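Local coordinates for protein SusD homolog (Bacteroides ovatus, PDB 4F53) that probably binds mucin O-glycans as a SusD-family outer-membrane lipoprotein built on a TPR-like helical scaffold, at residues 282-288 against 319-325; 247-253 against 326-332; 145-149 against 487-492. All coordinates share one frame. Residues are numbered along the deposited sequence.

Contact 1 (282-288 against 319-325)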
loop_
_atom_site.group_PDB
_atom_site.type_symbol
_atom_site.label_atom_id
_atom_site.label_comp_id
_atom_site.label_asym_id
_atom_site.label_seq_id
_atom_site.Cartn_x
_atom_site.Cartn_y
_atom_site.Cartn_z
ATOM N N TYR A 282 -2.995 -9.374 -14.241
ATOM C CA TYR A 282 -3.198 -8.017 -13.702
ATOM C C TYR A 282 -3.943 -7.078 -14.622
ATOM O O TYR A 282 -4.747 -6.269 -14.156
ATOM C CB TYR A 282 -1.839 -7.353 -13.412
ATOM C CG TYR A 282 -1.041 -7.902 -12.255
ATOM C CD1 TYR A 282 -1.508 -8.984 -11.505
ATOM C CD2 TYR A 282 0.153 -7.308 -11.866
ATOM C CE1 TYR A 282 -0.817 -9.437 -10.383
ATOM C CE2 TYR A 282 0.856 -7.762 -10.751
ATOM C CZ TYR A 282 0.371 -8.832 -10.021
ATOM O OH TYR A 282 1.058 -9.302 -8.941
ATOM N N TYR A 283 -3.611 -7.097 -15.915
ATOM C CA TYR A 283 -4.203 -6.111 -16.787
ATOM C C TYR A 283 -4.293 -6.589 -18.217
ATOM O O TYR A 283 -3.843 -7.679 -18.539
ATOM C CB TYR A 283 -3.398 -4.778 -16.696
ATOM C CG TYR A 283 -1.884 -4.917 -16.674
ATOM C CD1 TYR A 283 -1.174 -5.236 -17.829
ATOM C CD2 TYR A 283 -1.159 -4.699 -15.502
ATOM C CE1 TYR A 283 0.214 -5.357 -17.815
ATOM C CE2 TYR A 283 0.225 -4.841 -15.472
ATOM C CZ TYR A 283 0.908 -5.145 -16.637
ATOM O OH TYR A 283 2.274 -5.195 -16.644
ATOM N N ASP A 284 -4.873 -5.747 -19.082
ATOM C CA ASP A 284 -5.065 -6.048 -20.488
ATOM C C ASP A 284 -4.124 -5.261 -21.373
ATOM O O ASP A 284 -3.534 -4.279 -20.946
ATOM C CB ASP A 284 -6.514 -5.715 -20.889
ATOM C CG ASP A 284 -7.552 -6.717 -20.420
ATOM O OD1 ASP A 284 -7.343 -7.918 -20.626
ATOM O OD2 ASP A 284 -8.632 -6.282 -19.974
ATOM N N LYS A 285 -4.027 -5.674 -22.639
ATOM C CA LYS A 285 -3.270 -4.933 -23.638
ATOM C C LYS A 285 -4.040 -3.633 -23.945
ATOM O O LYS A 285 -5.233 -3.491 -23.619
ATOM C CB LYS A 285 -3.034 -5.777 -24.899
ATOM C CG LYS A 285 -2.153 -6.991 -24.624
ATOM C CD LYS A 285 -1.532 -7.527 -25.882
ATOM C CE LYS A 285 -0.817 -8.827 -25.610
ATOM N NZ LYS A 285 -0.304 -9.440 -26.860
ATOM N N SER A 286 -3.328 -2.670 -24.493
ATOM C CA SER A 286 -3.851 -1.357 -24.863
ATOM C C SER A 286 -5.008 -1.475 -25.883
ATOM O O SER A 286 -5.116 -2.481 -26.577
ATOM C CB SER A 286 -2.721 -0.506 -25.426
ATOM O OG SER A 286 -2.163 -1.136 -26.567
ATOM N N THR A 287 -5.891 -0.460 -25.937
ATOM C CA THR A 287 -7.054 -0.437 -26.829
ATOM C C THR A 287 -7.072 0.912 -27.586
ATOM O O THR A 287 -8.116 1.575 -27.677
ATOM C CB THR A 287 -8.352 -0.666 -26.000
ATOM O OG1 THR A 287 -8.482 0.418 -25.087
ATOM C CG2 THR A 287 -8.356 -1.983 -25.207
ATOM N N PHE A 288 -5.890 1.345 -28.073
ATOM C CA PHE A 288 -5.739 2.615 -28.783
ATOM C C PHE A 288 -6.573 2.655 -30.078
ATOM O O PHE A 288 -7.112 3.708 -30.407
ATOM C CB PHE A 288 -4.266 2.922 -29.068
ATOM C CG PHE A 288 -3.462 3.210 -27.825
ATOM C CD1 PHE A 288 -3.802 4.263 -26.987
ATOM C CD2 PHE A 288 -2.360 2.430 -27.492
ATOM C CE1 PHE A 288 -3.054 4.534 -25.846
ATOM C CE2 PHE A 288 -1.613 2.708 -26.352
ATOM C CZ PHE A 288 -1.968 3.754 -25.535
ATOM N N GLN A 319 -6.836 6.951 -22.577
ATOM C CA GLN A 319 -7.587 5.854 -21.935
ATOM C C GLN A 319 -7.443 4.536 -22.734
ATOM O O GLN A 319 -7.833 3.491 -22.238
ATOM C CB GLN A 319 -9.041 6.237 -21.671
ATOM C CG GLN A 319 -9.156 7.443 -20.721
ATOM C CD GLN A 319 -10.569 7.928 -20.497
ATOM O OE1 GLN A 319 -11.510 7.554 -21.199
ATOM N NE2 GLN A 319 -10.757 8.747 -19.482
ATOM N N GLY A 320 -6.760 4.588 -23.881
ATOM C CA GLY A 320 -6.394 3.416 -24.661
ATOM C C GLY A 320 -5.254 2.639 -24.004
ATOM O O GLY A 320 -4.968 1.514 -24.403
ATOM N N SER A 321 -4.586 3.225 -22.978
ATOM C CA SER A 321 -3.508 2.599 -22.186
ATOM C C SER A 321 -4.035 1.355 -21.487
ATOM O O SER A 321 -5.244 1.262 -21.254
ATOM C CB SER A 321 -2.953 3.580 -21.151
ATOM O OG SER A 321 -2.468 4.749 -21.788
ATOM N N SER A 322 -3.138 0.409 -21.145
ATOM C CA SER A 322 -3.482 -0.835 -20.431
ATOM C C SER A 322 -4.323 -0.537 -19.194
ATOM O O SER A 322 -4.048 0.407 -18.446
ATOM C CB SER A 322 -2.231 -1.618 -20.044
ATOM O OG SER A 322 -1.733 -2.326 -21.170
ATOM N N CYS A 323 -5.389 -1.325 -19.040
ATOM C CA CYS A 323 -6.386 -1.224 -17.983
ATOM C C CYS A 323 -6.366 -2.491 -17.140
ATOM O O CYS A 323 -6.205 -3.594 -17.670
ATOM C CB CYS A 323 -7.759 -0.997 -18.611
ATOM S SG CYS A 323 -9.080 -0.660 -17.418
HETATM N N MSE A 324 -6.573 -2.330 -15.818
HETATM C CA MSE A 324 -6.626 -3.455 -14.872
HETATM C C MSE A 324 -7.685 -4.447 -15.300
HETATM O O MSE A 324 -8.739 -4.047 -15.805
HETATM C CB MSE A 324 -6.931 -2.919 -13.460
HETATM C CG MSE A 324 -6.853 -3.936 -12.331
HETATM SE SE MSE A 324 -7.090 -2.983 -10.628
HETATM C CE MSE A 324 -7.211 -4.517 -9.425
ATOM N N LYS A 325 -7.389 -5.739 -15.125
ATOM C CA LYS A 325 -8.330 -6.843 -15.361
ATOM C C LYS A 325 -9.084 -6.975 -14.061
ATOM O O LYS A 325 -8.471 -7.309 -13.045
ATOM C CB LYS A 325 -7.571 -8.132 -15.751
ATOM C CG LYS A 325 -8.353 -9.062 -16.656
ATOM C CD LYS A 325 -7.503 -10.215 -17.189
ATOM C CE LYS A 325 -6.566 -9.761 -18.289
ATOM N NZ LYS A 325 -6.252 -10.858 -19.256
HETATM O O HOH W 1 -6.005 -7.327 -11.449
HETATM O O HOH W 2 -9.655 -4.685 -18.316
HETATM O O HOH W 3 -6.643 -2.349 -21.686
HETATM O O HOH W 4 -7.518 0.320 -22.356
#
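Segment 282-288 leaves the end of helix 279-282 and runs as an extended chain antiparallel to 319-325, burying 555 Å² between them. At Y282 the backbone makes the first link: K325 N donates to Y282 O at 2.9 Å, nearly linear, while the phenol turns away to stack on F439 and bond to I436 O. Y283 is the first residue off the helix and pairs with selenomethionine M324 at a CA-CA distance of 4.1 Å. This is a non-hydrogen-bonded pair, framed by the Y282-K325 bond on one side and by D284 N to C323 O (2.9 Å) on the other. Beyond its amide, D284 is held at three further points: its O accepts from S322 OG at 2.7 Å, its OD1 forms a salt bridge with K325 NZ at 3.4 Å, and its OD2 accepts a hydrogen bond from a water that also donates to M324 O. Next along, a second water spans K285 O and C323 N. S286 sends its hydroxyl to E300, leaving its CA 3.1 Å from G320 O. T287 N then donates to that same G320 O at 2.7 Å, just before helix 288-291 starts. F288 lays one ring face over G320, with CE1 3.4 Å from G320 C; a beta carbon on G320 would collide with this ring, so the glycine permits the close fit. An isolated antiparallel beta bridge extended by side-chain and water bonds is the motif here, joining the loop between helices 279-282 and 288-291 to the loop that leads into strand 332-335 of this SusD-family fold.

Contact 2 (247-253 against 326-332)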
loop_
_atom_site.group_PDB
_atom_site.type_symbol
_atom_site.label_atom_id
_atom_site.label_comp_id
_atom_site.label_asym_id
_atom_site.label_seq_id
_atom_site.Cartn_x
_atom_site.Cartn_y
_atom_site.Cartn_z
ATOM N N ASP A 247 -20.555 -5.453 -1.731
ATOM C CA ASP A 247 -21.325 -5.043 -2.900
ATOM C C ASP A 247 -20.492 -5.155 -4.200
ATOM O O ASP A 247 -20.855 -5.922 -5.084
ATOM C CB ASP A 247 -21.887 -3.625 -2.713
ATOM C CG ASP A 247 -22.881 -3.266 -3.791
ATOM O OD1 ASP A 247 -24.026 -3.766 -3.733
ATOM O OD2 ASP A 247 -22.497 -2.552 -4.737
ATOM N N HIS A 248 -19.416 -4.375 -4.340
ATOM C CA HIS A 248 -18.574 -4.461 -5.533
ATOM C C HIS A 248 -17.150 -4.013 -5.273
ATOM O O HIS A 248 -16.914 -3.185 -4.389
ATOM C CB HIS A 248 -19.171 -3.648 -6.696
ATOM C CG HIS A 248 -19.263 -2.171 -6.473
ATOM N ND1 HIS A 248 -20.381 -1.598 -5.860
ATOM C CD2 HIS A 248 -18.408 -1.188 -6.849
ATOM C CE1 HIS A 248 -20.160 -0.292 -5.866
ATOM N NE2 HIS A 248 -18.979 0.005 -6.442
ATOM N N ASN A 249 -16.205 -4.533 -6.069
ATOM C CA ASN A 249 -14.803 -4.115 -6.024
ATOM C C ASN A 249 -14.715 -2.700 -6.646
ATOM O O ASN A 249 -15.127 -2.513 -7.798
ATOM C CB ASN A 249 -13.890 -5.111 -6.756
ATOM C CG ASN A 249 -12.436 -4.835 -6.529
ATOM O OD1 ASN A 249 -11.957 -3.724 -6.720
ATOM N ND2 ASN A 249 -11.695 -5.841 -6.128
ATOM N N PRO A 250 -14.209 -1.700 -5.878
ATOM C CA PRO A 250 -14.193 -0.309 -6.383
ATOM C C PRO A 250 -13.270 -0.094 -7.592
ATOM O O PRO A 250 -13.512 0.826 -8.349
ATOM C CB PRO A 250 -13.710 0.494 -5.166
ATOM C CG PRO A 250 -12.932 -0.475 -4.338
ATOM C CD PRO A 250 -13.687 -1.772 -4.491
ATOM N N TRP A 251 -12.239 -0.935 -7.781
ATOM C CA TRP A 251 -11.313 -0.840 -8.919
ATOM C C TRP A 251 -12.013 -1.020 -10.252
ATOM O O TRP A 251 -11.556 -0.454 -11.246
ATOM C CB TRP A 251 -10.187 -1.850 -8.803
ATOM C CG TRP A 251 -9.247 -1.501 -7.690
ATOM C CD1 TRP A 251 -9.233 -2.017 -6.423
ATOM C CD2 TRP A 251 -8.218 -0.503 -7.730
ATOM N NE1 TRP A 251 -8.246 -1.415 -5.676
ATOM C CE2 TRP A 251 -7.610 -0.472 -6.450
ATOM C CE3 TRP A 251 -7.756 0.385 -8.723
ATOM C CZ2 TRP A 251 -6.519 0.373 -6.157
ATOM C CZ3 TRP A 251 -6.715 1.263 -8.407
ATOM C CH2 TRP A 251 -6.096 1.233 -7.152
ATOM N N GLN A 252 -13.128 -1.785 -10.279
ATOM C CA GLN A 252 -13.934 -1.967 -11.488
ATOM C C GLN A 252 -14.512 -0.608 -11.921
ATOM O O GLN A 252 -14.613 -0.333 -13.106
ATOM C CB GLN A 252 -15.040 -3.010 -11.276
ATOM C CG GLN A 252 -15.842 -3.299 -12.561
ATOM C CD GLN A 252 -17.043 -2.372 -12.741
ATOM O OE1 GLN A 252 -17.503 -1.657 -11.831
ATOM N NE2 GLN A 252 -17.568 -2.332 -13.924
ATOM N N ARG A 253 -14.837 0.248 -10.967
ATOM C CA ARG A 253 -15.317 1.599 -11.233
ATOM C C ARG A 253 -14.178 2.474 -11.751
ATOM O O ARG A 253 -14.290 3.050 -12.836
ATOM C CB ARG A 253 -15.922 2.237 -9.948
ATOM C CG ARG A 253 -17.138 1.534 -9.370
ATOM C CD ARG A 253 -18.285 1.480 -10.349
ATOM N NE ARG A 253 -19.539 1.174 -9.666
ATOM C CZ ARG A 253 -20.229 0.049 -9.812
ATOM N NH1 ARG A 253 -19.795 -0.903 -10.627
ATOM N NH2 ARG A 253 -21.364 -0.127 -9.154
ATOM N N VAL A 326 -10.357 -6.574 -14.021
ATOM C CA VAL A 326 -11.089 -6.563 -12.736
ATOM C C VAL A 326 -12.582 -6.601 -12.969
ATOM O O VAL A 326 -13.068 -5.953 -13.899
ATOM C CB VAL A 326 -10.668 -5.325 -11.854
ATOM C CG1 VAL A 326 -10.921 -3.982 -12.557
ATOM C CG2 VAL A 326 -11.278 -5.356 -10.442
ATOM N N THR A 327 -13.308 -7.362 -12.129
ATOM C CA THR A 327 -14.774 -7.406 -12.136
ATOM C C THR A 327 -15.303 -6.909 -10.772
ATOM O O THR A 327 -14.548 -6.819 -9.802
ATOM C CB THR A 327 -15.356 -8.775 -12.496
ATOM O OG1 THR A 327 -15.255 -9.652 -11.392
ATOM C CG2 THR A 327 -14.762 -9.368 -13.740
ATOM N N THR A 328 -16.602 -6.598 -10.709
ATOM C CA THR A 328 -17.245 -6.116 -9.496
ATOM C C THR A 328 -17.187 -7.156 -8.356
ATOM O O THR A 328 -17.199 -6.786 -7.192
ATOM C CB THR A 328 -18.699 -5.734 -9.771
ATOM O OG1 THR A 328 -19.402 -6.868 -10.250
ATOM C CG2 THR A 328 -18.844 -4.560 -10.735
ATOM N N SER A 329 -17.098 -8.434 -8.681
ATOM C CA SER A 329 -17.120 -9.453 -7.639
ATOM C C SER A 329 -15.721 -9.871 -7.159
ATOM O O SER A 329 -15.629 -10.653 -6.208
ATOM C CB SER A 329 -17.910 -10.671 -8.115
ATOM O OG SER A 329 -17.250 -11.252 -9.221
ATOM N N ASP A 330 -14.647 -9.326 -7.760
ATOM C CA ASP A 330 -13.276 -9.654 -7.348
ATOM C C ASP A 330 -13.013 -9.258 -5.913
ATOM O O ASP A 330 -13.460 -8.194 -5.468
ATOM C CB ASP A 330 -12.236 -8.991 -8.272
ATOM C CG ASP A 330 -12.159 -9.598 -9.674
ATOM O OD1 ASP A 330 -12.768 -10.684 -9.902
ATOM O OD2 ASP A 330 -11.530 -8.982 -10.545
ATOM N N ASN A 331 -12.264 -10.100 -5.194
ATOM C CA ASN A 331 -11.891 -9.847 -3.804
ATOM C C ASN A 331 -10.969 -8.672 -3.660
ATOM O O ASN A 331 -10.145 -8.383 -4.542
ATOM C CB ASN A 331 -11.191 -11.060 -3.177
ATOM C CG ASN A 331 -12.042 -12.269 -3.050
ATOM O OD1 ASN A 331 -13.275 -12.203 -2.937
ATOM N ND2 ASN A 331 -11.385 -13.395 -3.040
ATOM N N ILE A 332 -11.086 -8.013 -2.520
ATOM C CA ILE A 332 -10.191 -6.922 -2.179
ATOM C C ILE A 332 -8.917 -7.561 -1.563
ATOM O O ILE A 332 -9.010 -8.501 -0.785
ATOM C CB ILE A 332 -10.913 -5.887 -1.290
ATOM C CG1 ILE A 332 -11.883 -5.051 -2.185
ATOM C CG2 ILE A 332 -9.894 -5.007 -0.607
ATOM C CD1 ILE A 332 -12.693 -4.000 -1.514
#
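An Asn-capped helix start docks against a type I beta turn: N249 N-caps helix 250-257, and T327 to D330 form the turn, with 455 Å² buried between 247-253 and 326-332. V326 opens the second segment with its CB directed at the helix. Its CG1 lies 3.8 Å from both W251 O and Q252 CA, and its CG2 is 4.0 Å from W251 CB, so the valine seats on the first helical turn. T327 faces away but begins the turn; D330 N returns to T327 O at 3.2 Å, and D330 OD2 accepts from T327 N at 2.9 Å, so the aspartate carboxylate also ties the turn together. T328 is the residue most covered by the partner segment (95 Å²). T328 O accepts from N249 N at 2.7 Å and has H248 CA 3.2 Å away in a CA-H...O contact, while its CG2 meets Q252 OE1 at 3.4 Å and R253 NH1 at 3.8 Å. That Q252 OE1 in turn accepts from R253 NH1 at 2.7 Å. H248 directs its ring away from the turn, with ND1 bonded to D247 OD2 at 2.6 Å and NE2 to E44. D330 O receives N249 ND2 at 3.0 Å. One amide thus serves both segments, because N249 OD1 accepts from W251 N at 3.0 Å in an Asx turn that caps the helix. After N331, whose CA-to-CB bond points away from 247-253 and whose side chain touches Y242, the chain enters strand 332-335, which pairs with strand 241-243. I332 closes the interface there, its CD1 3.8 Å from P250 CD.

Contact 3 (145-149 against 487-492)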
loop_
_atom_site.group_PDB
_atom_site.type_symbol
_atom_site.label_atom_id
_atom_site.label_comp_id
_atom_site.label_asym_id
_atom_site.label_seq_id
_atom_site.Cartn_x
_atom_site.Cartn_y
_atom_site.Cartn_z
ATOM N N ILE A 145 -10.427 12.551 16.322
ATOM C CA ILE A 145 -9.355 13.331 15.673
ATOM C C ILE A 145 -8.995 14.640 16.450
ATOM O O ILE A 145 -7.875 15.153 16.298
ATOM C CB ILE A 145 -9.724 13.628 14.188
ATOM C CG1 ILE A 145 -8.463 13.771 13.304
ATOM C CG2 ILE A 145 -10.714 14.802 14.027
ATOM C CD1 ILE A 145 -8.706 13.523 11.869
ATOM N N LYS A 146 -9.952 15.168 17.257
ATOM C CA LYS A 146 -9.786 16.387 18.043
ATOM C C LYS A 146 -9.177 15.993 19.390
ATOM O O LYS A 146 -9.832 16.034 20.444
ATOM C CB LYS A 146 -11.125 17.146 18.186
ATOM C CG LYS A 146 -10.973 18.603 18.633
ATOM C CD LYS A 146 -12.314 19.204 18.977
ATOM C CE LYS A 146 -12.286 20.708 19.101
ATOM N NZ LYS A 146 -13.634 21.292 18.858
ATOM N N SER A 147 -7.907 15.569 19.322
ATOM C CA SER A 147 -7.144 15.061 20.455
ATOM C C SER A 147 -5.632 15.343 20.297
ATOM O O SER A 147 -5.183 15.594 19.167
ATOM C CB SER A 147 -7.358 13.544 20.552
ATOM O OG SER A 147 -8.728 13.173 20.517
ATOM N N PRO A 148 -4.818 15.236 21.391
ATOM C CA PRO A 148 -3.346 15.348 21.228
ATOM C C PRO A 148 -2.785 14.222 20.334
ATOM O O PRO A 148 -3.327 13.108 20.305
ATOM C CB PRO A 148 -2.818 15.233 22.664
ATOM C CG PRO A 148 -4.018 15.552 23.542
ATOM C CD PRO A 148 -5.182 14.997 22.807
ATOM N N TYR A 149 -1.714 14.529 19.584
ATOM C CA TYR A 149 -1.060 13.605 18.652
ATOM C C TYR A 149 0.116 12.883 19.310
ATOM O O TYR A 149 0.923 13.505 20.007
ATOM C CB TYR A 149 -0.537 14.350 17.408
ATOM C CG TYR A 149 -1.570 14.865 16.424
ATOM C CD1 TYR A 149 -2.720 15.524 16.865
ATOM C CD2 TYR A 149 -1.339 14.809 15.049
ATOM C CE1 TYR A 149 -3.655 16.028 15.967
ATOM C CE2 TYR A 149 -2.244 15.353 14.141
ATOM C CZ TYR A 149 -3.406 15.955 14.604
ATOM O OH TYR A 149 -4.311 16.485 13.720
ATOM N N GLU A 487 -9.511 23.948 14.086
ATOM C CA GLU A 487 -10.305 23.279 15.120
ATOM C C GLU A 487 -9.464 22.676 16.259
ATOM O O GLU A 487 -10.016 22.426 17.332
ATOM C CB GLU A 487 -11.154 22.157 14.496
ATOM C CG GLU A 487 -12.192 22.658 13.509
ATOM C CD GLU A 487 -13.399 21.775 13.255
ATOM O OE1 GLU A 487 -13.286 20.530 13.365
ATOM O OE2 GLU A 487 -14.457 22.339 12.891
ATOM N N ASN A 488 -8.153 22.429 16.047
ATOM C CA ASN A 488 -7.301 21.769 17.062
ATOM C C ASN A 488 -5.835 22.294 17.048
ATOM O O ASN A 488 -4.898 21.514 17.185
ATOM C CB ASN A 488 -7.327 20.241 16.773
ATOM C CG ASN A 488 -6.896 19.342 17.905
ATOM O OD1 ASN A 488 -7.043 19.654 19.099
ATOM N ND2 ASN A 488 -6.391 18.174 17.540
ATOM N N ARG A 489 -5.659 23.614 16.912
ATOM C CA ARG A 489 -4.386 24.333 16.759
ATOM C C ARG A 489 -3.267 23.898 17.713
ATOM O O ARG A 489 -2.172 23.625 17.229
ATOM C CB ARG A 489 -4.595 25.862 16.879
ATOM C CG ARG A 489 -3.403 26.681 16.371
ATOM C CD ARG A 489 -3.723 28.120 15.988
ATOM N NE ARG A 489 -4.443 28.211 14.712
ATOM C CZ ARG A 489 -3.871 28.151 13.513
ATOM N NH1 ARG A 489 -2.558 27.976 13.401
ATOM N NH2 ARG A 489 -4.609 28.243 12.415
ATOM N N GLU A 490 -3.506 23.879 19.040
ATOM C CA GLU A 490 -2.459 23.546 20.005
ATOM C C GLU A 490 -1.862 22.182 19.740
ATOM O O GLU A 490 -0.640 22.062 19.610
ATOM C CB GLU A 490 -2.966 23.638 21.451
ATOM C CG GLU A 490 -2.530 24.915 22.142
ATOM C CD GLU A 490 -2.545 24.865 23.659
ATOM O OE1 GLU A 490 -2.066 23.856 24.230
ATOM O OE2 GLU A 490 -3.000 25.855 24.278
ATOM N N SER A 491 -2.723 21.175 19.608
ATOM C CA SER A 491 -2.352 19.789 19.344
ATOM C C SER A 491 -1.687 19.613 17.981
ATOM O O SER A 491 -0.716 18.857 17.892
ATOM C CB SER A 491 -3.580 18.897 19.436
ATOM O OG SER A 491 -4.060 18.858 20.769
ATOM N N VAL A 492 -2.182 20.320 16.934
ATOM C CA VAL A 492 -1.633 20.186 15.567
ATOM C C VAL A 492 -0.240 20.848 15.505
ATOM O O VAL A 492 0.677 20.284 14.905
ATOM C CB VAL A 492 -2.598 20.694 14.443
ATOM C CG1 VAL A 492 -1.985 20.502 13.051
ATOM C CG2 VAL A 492 -3.920 19.940 14.506
HETATM O O HOH W 5 -6.512 17.260 14.695
HETATM O O HOH W 6 -0.139 16.941 19.614
#
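K146 is the centre of an inverse gamma turn, closed by a weak bond from S147 N to I145 O at 3.1 Å, after which S147, P148 and Y149 continue extended. Opposite, the chain breaks at N488 (phi/psi -146/42) between helices 482-487 and 489-502, then re-enters helix at R489; V492 N donates to N488 O at 3.0 Å. The closest CA pairs are K146 with N488 at 6.0 Å and P148 with S491 at 4.9 Å, so the loop lies across the start of the second helix. A water joins the backbones, accepting from Y149 N at 2.9 Å and donating to S491 O at 2.6 Å. N488 sits at the N-cap position, but its amide turns to the loop: N488 ND2 donates to S147 O at 3.3 Å and to a second water at 3.0 Å. That water also donates to I145 O (3.0 Å) and accepts from Y149 OH (2.5 Å), drawing three residues together around one site. The Y149 ring presents its edge to N488 ND2, CE1 being 3.8 Å away, and its CZ packs on V492 CG2 at 4.0 Å; the same ring meets Y480 edge-to-face. S491 points its CB toward the loop, 3.7 Å from S147 O, with its OG 3.6 Å from P148 CA. The aliphatic chain of K146 brings CE to 3.4 Å from E487 O. The arrangement is a loop packed against the N-terminal end of the last helix, 489-502, at the kink after helix 482-487; it attaches that helix to the connection between helices 110-131 and 152-173, consistent with the TPR-like, mainly helical SusD fold.

Overall arrangement
Along the chain the order is 145-149, 247-253, 282-288, 319-325, 326-332 and 487-492, so contact 3 encloses contact 2, which encloses contact 1. Contacts 1 and 2 are neighbours, with centres about 16 Å apart: 319-325 runs straight into 326-332, and M324 SE touches W251 CB at 3.8 Å, so helix 250-257, part of contact 2, also packs on M324 of contact 1. This continuous strip leads into strand 332-335. Contact 3 stands apart, its centre about 44 Å from that of contact 1, on the opposite side of the chain's centre, and about 36 Å from that of contact 2. Contacts 1 and 2 thus share one loop-rich region around helix 250-257, while contact 3 joins distant sequence within the helical scaffold.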